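Local coordinates for protein Rik1-associated factor 1 (Schizosaccharomyces pombe, PDB 4O9D) that forms part of the Clr4 methyltransferase complex, which helps establish heterochromatin by methylating histone H3 to give H3K9me, and here contributes its WD-repeat beta-propeller, at residues T231-F236 with G258-Y262; S184-F188 with F236-Y240. One frame throughout, in Å; residues are numbered along the deposited sequence.

Contact 1 (T231-F236 with G258-Y262); sequences TADEAF and GRVYY
Tyr261 reaches from strand 258-264 into the loop 231-234 that leads into strand 235-241, and meets Glu234 at the edge of the tyrosine ring. Its OH donates to Glu234 OE1 at 2.6 Å, on the syn side of the carboxylate and 19° out of its plane. The extended glutamate chain carries OE1 that far; Ser252 of strand 247-253 bonds the same oxygen. Two further groups hold the phenol oxygen: Arg259 NE gives Tyr261 OH a nearly straight bond of 3.0 Å in the guanidinium plane, and water 1 donates to it while accepting from Ala232 N. Thr231 lies over one ring face, its CG2 3.8 Å from the centroid of the Tyr261 ring in a CH-pi contact. With CG2 anti to the carbonyl carbon, the methyl faces the ring while OG1 bonds to O of the next residue, Ala232. Phe236 adds an oblique aromatic neighbour, CE2 3.9 Å from Tyr261 CD2. Tyrosine suits this place by joining a broad apolar ring to a polar end. Glu234 OE2 and Arg259 NE, 4.2 Å apart, are too distant for a salt bridge; the phenol bridges the two residues, donating to one and accepting from the other, and the nearby guanidinium probably stabilises the ionised carboxylate.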
loop_
_atom_site.group_PDB
_atom_site.type_symbol
_atom_site.label_atom_id
_atom_site.label_comp_id
_atom_site.label_asym_id
_atom_site.label_seq_id
_atom_site.Cartn_x
_atom_site.Cartn_y
_atom_site.Cartn_z
ATOM N N THR A 231 -18.045 8.873 -11.370
ATOM C CA THR A 231 -17.518 7.914 -12.348
ATOM C C THR A 231 -18.567 6.843 -12.540
ATOM O O THR A 231 -19.481 6.729 -11.740
ATOM C CB THR A 231 -16.255 7.167 -11.847
ATOM O OG1 THR A 231 -16.625 6.166 -10.878
ATOM C CG2 THR A 231 -15.256 8.137 -11.230
ATOM N N ALA A 232 -18.424 6.039 -13.585
ATOM C CA ALA A 232 -19.227 4.829 -13.706
ATOM C C ALA A 232 -18.935 3.882 -12.544
ATOM O O ALA A 232 -17.928 4.075 -11.824
ATOM C CB ALA A 232 -18.895 4.137 -15.033
ATOM N N ASP A 233 -19.763 2.840 -12.380
ATOM C CA ASP A 233 -19.448 1.774 -11.419
ATOM C C ASP A 233 -18.373 0.878 -12.018
ATOM O O ASP A 233 -18.604 0.226 -13.043
ATOM C CB ASP A 233 -20.687 0.957 -11.026
ATOM C CG ASP A 233 -21.453 1.579 -9.842
ATOM O OD1 ASP A 233 -21.404 2.826 -9.684
ATOM O OD2 ASP A 233 -22.083 0.819 -9.065
ATOM N N GLU A 234 -17.191 0.908 -11.391
ATOM C CA GLU A 234 -15.967 0.293 -11.902
ATOM C C GLU A 234 -15.185 -0.152 -10.656
ATOM O O GLU A 234 -15.360 0.418 -9.577
ATOM C CB GLU A 234 -15.129 1.311 -12.703
ATOM C CG GLU A 234 -15.876 1.939 -13.905
ATOM C CD GLU A 234 -15.177 3.166 -14.504
ATOM O OE1 GLU A 234 -14.198 3.703 -13.923
ATOM O OE2 GLU A 234 -15.640 3.606 -15.567
ATOM N N ALA A 235 -14.340 -1.162 -10.809
ATOM C CA ALA A 235 -13.580 -1.720 -9.689
ATOM C C ALA A 235 -12.315 -0.901 -9.477
ATOM O O ALA A 235 -11.369 -0.972 -10.275
ATOM C CB ALA A 235 -13.222 -3.173 -9.963
ATOM N N PHE A 236 -12.283 -0.152 -8.389
ATOM C CA PHE A 236 -11.131 0.666 -8.081
ATOM C C PHE A 236 -10.024 -0.167 -7.460
ATOM O O PHE A 236 -10.270 -1.014 -6.603
ATOM C CB PHE A 236 -11.526 1.863 -7.224
ATOM C CG PHE A 236 -12.202 2.928 -8.023
ATOM C CD1 PHE A 236 -13.521 2.777 -8.418
ATOM C CD2 PHE A 236 -11.505 4.040 -8.444
ATOM C CE1 PHE A 236 -14.128 3.730 -9.215
ATOM C CE2 PHE A 236 -12.111 4.992 -9.239
ATOM C CZ PHE A 236 -13.408 4.844 -9.624
ATOM N N GLY A 258 -8.597 -0.114 -18.647
ATOM C CA GLY A 258 -8.467 0.558 -17.384
ATOM C C GLY A 258 -8.610 2.049 -17.488
ATOM O O GLY A 258 -8.428 2.602 -18.502
ATOM N N ARG A 259 -8.919 2.676 -16.384
ATOM C CA ARG A 259 -9.007 4.134 -16.310
ATOM C C ARG A 259 -8.277 4.716 -15.097
ATOM O O ARG A 259 -8.188 4.072 -14.049
ATOM C CB ARG A 259 -10.484 4.565 -16.333
ATOM C CG ARG A 259 -11.048 4.582 -17.783
ATOM C CD ARG A 259 -12.532 4.835 -17.851
ATOM N NE ARG A 259 -12.912 6.202 -17.508
ATOM C CZ ARG A 259 -12.898 7.212 -18.364
ATOM N NH1 ARG A 259 -12.469 7.016 -19.605
ATOM N NH2 ARG A 259 -13.282 8.422 -17.982
ATOM N N VAL A 260 -7.778 5.940 -15.240
ATOM C CA VAL A 260 -7.216 6.680 -14.121
ATOM C C VAL A 260 -7.874 8.044 -14.020
ATOM O O VAL A 260 -7.994 8.796 -15.022
ATOM C CB VAL A 260 -5.684 6.916 -14.255
ATOM C CG1 VAL A 260 -5.157 7.552 -12.973
ATOM C CG2 VAL A 260 -4.949 5.623 -14.575
ATOM N N TYR A 261 -8.294 8.371 -12.801
ATOM C CA TYR A 261 -8.895 9.666 -12.525
ATOM C C TYR A 261 -7.991 10.543 -11.695
ATOM O O TYR A 261 -7.284 10.045 -10.812
ATOM C CB TYR A 261 -10.218 9.484 -11.775
ATOM C CG TYR A 261 -11.174 8.607 -12.521
ATOM C CD1 TYR A 261 -12.037 9.147 -13.456
ATOM C CD2 TYR A 261 -11.213 7.239 -12.295
ATOM C CE1 TYR A 261 -12.925 8.345 -14.157
ATOM C CE2 TYR A 261 -12.083 6.423 -12.980
ATOM C CZ TYR A 261 -12.945 6.982 -13.916
ATOM O OH TYR A 261 -13.807 6.187 -14.632
ATOM N N TYR A 262 -8.038 11.848 -11.969
ATOM C CA TYR A 262 -7.343 12.846 -11.165
ATOM C C TYR A 262 -8.424 13.648 -10.453
ATOM O O TYR A 262 -9.343 14.163 -11.100
ATOM C CB TYR A 262 -6.435 13.796 -11.996
ATOM C CG TYR A 262 -5.853 14.856 -11.090
ATOM C CD1 TYR A 262 -4.762 14.574 -10.278
ATOM C CD2 TYR A 262 -6.472 16.103 -10.946
ATOM C CE1 TYR A 262 -4.260 15.517 -9.384
ATOM C CE2 TYR A 262 -5.974 17.061 -10.052
ATOM C CZ TYR A 262 -4.859 16.761 -9.283
ATOM O OH TYR A 262 -4.353 17.687 -8.393
HETATM O O HOH W 1 -16.494 6.852 -15.632
#

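Contact 2 (S184-F188 with F236-Y240); sequences SLIEF and FTSLY
Phe236 meets Leu185 through its backbone and first side-chain carbon: CD1 of Leu185 lies 3.4 Å from Phe236 O and also touches Phe236 CB, while the phenyl ring leads away into its own blade. At Thr237 the side chain points away from strand 182-189, and its hydroxyl is engaged by Ser251 and by the carbonyl of Ile281. Its peptide is what faces the leucine, which spreads both methyls over it, CD2 of Leu185 coming to 3.7 Å from Thr237 O. The peptide ends at Ser238 N, 3.4 Å from Leu185 CD1. A branched leucine suits this place, since its two methyls can lie side by side on one face of a peptide. Ser238 itself turns away, and its OG is bonded to the backbone N of Ala284 on strand 281-286.

Strands 182-189 and 235-241 are the first strands of consecutive four-stranded antiparallel blades in a WD-repeat beta-propeller. Their short segments run nearly parallel, 20° apart with axes 7.1 Å from each other, and no hydrogen bond passes between them; side chains fill the gap instead. On strand 182-189, a classic beta bulge sets Ser184 and Leu185 both opposite Gly202.

Leu239 points back toward the neighbouring blade. With CD1 anti to CA (chi2 -176°), that methyl is pushed between two residues of the facing strand, Leu239 CD1 lying 3.6 Å from Leu185 CB and 3.7 Å from Glu187 CG. Ile200 on strand 198-204 also touches this leucine. Glu187 and Leu239 lie alongside each other, pointing opposite ways: the glutamate CG rests on CB and CD1 of Leu239, and the bend at chi2 (-81°) turns the carboxylate aside from there, with Glu187 OE1 3.8 Å from Leu239 O.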
loop_
_atom_site.group_PDB
_atom_site.type_symbol
_atom_site.label_atom_id
_atom_site.label_comp_id
_atom_site.label_asym_id
_atom_site.label_seq_id
_atom_site.Cartn_x
_atom_site.Cartn_y
_atom_site.Cartn_z
ATOM N N SER A 184 -12.193 -1.684 -0.470
ATOM C CA SER A 184 -10.831 -2.193 -0.624
ATOM C C SER A 184 -9.709 -1.139 -0.642
ATOM O O SER A 184 -8.537 -1.517 -0.631
ATOM C CB SER A 184 -10.743 -3.036 -1.906
ATOM O OG SER A 184 -11.591 -4.177 -1.817
ATOM N N LEU A 185 -10.051 0.149 -0.701
ATOM C CA LEU A 185 -9.047 1.226 -0.691
ATOM C C LEU A 185 -9.497 2.297 0.268
ATOM O O LEU A 185 -10.695 2.552 0.368
ATOM C CB LEU A 185 -8.912 1.857 -2.085
ATOM C CG LEU A 185 -8.653 0.792 -3.156
ATOM C CD1 LEU A 185 -8.911 1.367 -4.561
ATOM C CD2 LEU A 185 -7.260 0.275 -2.997
ATOM N N ILE A 186 -8.567 2.987 0.916
ATOM C CA ILE A 186 -8.985 4.027 1.867
ATOM C C ILE A 186 -7.864 5.025 2.112
ATOM O O ILE A 186 -6.694 4.637 2.233
ATOM C CB ILE A 186 -9.505 3.366 3.188
ATOM C CG1 ILE A 186 -10.556 4.240 3.899
ATOM C CG2 ILE A 186 -8.328 2.996 4.156
ATOM C CD1 ILE A 186 -11.432 3.442 4.903
ATOM N N GLU A 187 -8.209 6.314 2.136
ATOM C CA GLU A 187 -7.235 7.378 2.414
ATOM C C GLU A 187 -7.910 8.559 3.129
ATOM O O GLU A 187 -9.069 8.889 2.858
ATOM C CB GLU A 187 -6.599 7.925 1.108
ATOM C CG GLU A 187 -5.962 6.899 0.176
ATOM C CD GLU A 187 -4.542 6.464 0.587
ATOM O OE1 GLU A 187 -4.149 5.317 0.223
ATOM O OE2 GLU A 187 -3.834 7.263 1.256
ATOM N N PHE A 188 -7.188 9.214 4.027
ATOM C CA PHE A 188 -7.642 10.492 4.541
ATOM C C PHE A 188 -7.278 11.645 3.619
ATOM O O PHE A 188 -6.296 11.564 2.886
ATOM C CB PHE A 188 -7.008 10.749 5.905
ATOM C CG PHE A 188 -7.624 9.951 7.028
ATOM C CD1 PHE A 188 -8.807 10.373 7.625
ATOM C CD2 PHE A 188 -7.019 8.789 7.493
ATOM C CE1 PHE A 188 -9.391 9.630 8.696
ATOM C CE2 PHE A 188 -7.593 8.055 8.550
ATOM C CZ PHE A 188 -8.777 8.496 9.146
ATOM N N PHE A 236 -12.283 -0.152 -8.389
ATOM C CA PHE A 236 -11.131 0.666 -8.081
ATOM C C PHE A 236 -10.024 -0.167 -7.460
ATOM O O PHE A 236 -10.270 -1.014 -6.603
ATOM C CB PHE A 236 -11.526 1.863 -7.224
ATOM C CG PHE A 236 -12.202 2.928 -8.023
ATOM C CD1 PHE A 236 -13.521 2.777 -8.418
ATOM C CD2 PHE A 236 -11.505 4.040 -8.444
ATOM C CE1 PHE A 236 -14.128 3.730 -9.215
ATOM C CE2 PHE A 236 -12.111 4.992 -9.239
ATOM C CZ PHE A 236 -13.408 4.844 -9.624
ATOM N N THR A 237 -8.809 0.090 -7.938
ATOM C CA THR A 237 -7.654 -0.729 -7.650
ATOM C C THR A 237 -6.573 0.028 -6.893
ATOM O O THR A 237 -5.761 -0.582 -6.227
ATOM C CB THR A 237 -7.020 -1.312 -8.953
ATOM O OG1 THR A 237 -6.623 -0.252 -9.851
ATOM C CG2 THR A 237 -7.998 -2.245 -9.674
ATOM N N SER A 238 -6.553 1.354 -6.972
ATOM C CA SER A 238 -5.447 2.055 -6.350
ATOM C C SER A 238 -5.760 3.542 -6.126
ATOM O O SER A 238 -6.428 4.148 -6.934
ATOM C CB SER A 238 -4.224 1.891 -7.271
ATOM O OG SER A 238 -3.243 2.845 -7.000
ATOM N N LEU A 239 -5.259 4.102 -5.027
ATOM C CA LEU A 239 -5.483 5.501 -4.637
ATOM C C LEU A 239 -4.145 6.062 -4.250
ATOM O O LEU A 239 -3.389 5.410 -3.501
ATOM C CB LEU A 239 -6.385 5.595 -3.379
ATOM C CG LEU A 239 -7.841 5.163 -3.404
ATOM C CD1 LEU A 239 -8.514 5.472 -2.013
ATOM C CD2 LEU A 239 -8.624 5.867 -4.481
ATOM N N TYR A 240 -3.827 7.254 -4.743
ATOM C CA TYR A 240 -2.537 7.844 -4.426
ATOM C C TYR A 240 -2.696 9.347 -4.233
ATOM O O TYR A 240 -3.159 10.025 -5.140
ATOM C CB TYR A 240 -1.525 7.544 -5.546
ATOM C CG TYR A 240 -0.162 8.119 -5.326
ATOM C CD1 TYR A 240 0.091 9.470 -5.560
ATOM C CD2 TYR A 240 0.894 7.314 -4.910
ATOM C CE1 TYR A 240 1.370 10.005 -5.392
ATOM C CE2 TYR A 240 2.192 7.846 -4.743
ATOM C CZ TYR A 240 2.410 9.194 -4.978
ATOM O OH TYR A 240 3.658 9.736 -4.775
#

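Following the chain from its N terminus, past the earlier blades, strand 182-189 opens one propeller blade, which is completed by strand 224-228. The chain then passes through the loop 231-234 into strand 235-241, where contact 2 closes a loop of 47 residues by setting the first strands of two successive blades together. Strand 247-253 follows, and strand 258-264 closes the shorter loop of contact 1, 21 residues, within the second blade. The loops cross, because contact 1 begins before contact 2 has ended, and both use Phe236. Contact 1 thus ties the entry loop to its own blade's third strand, and contact 2 ties that blade to the preceding one.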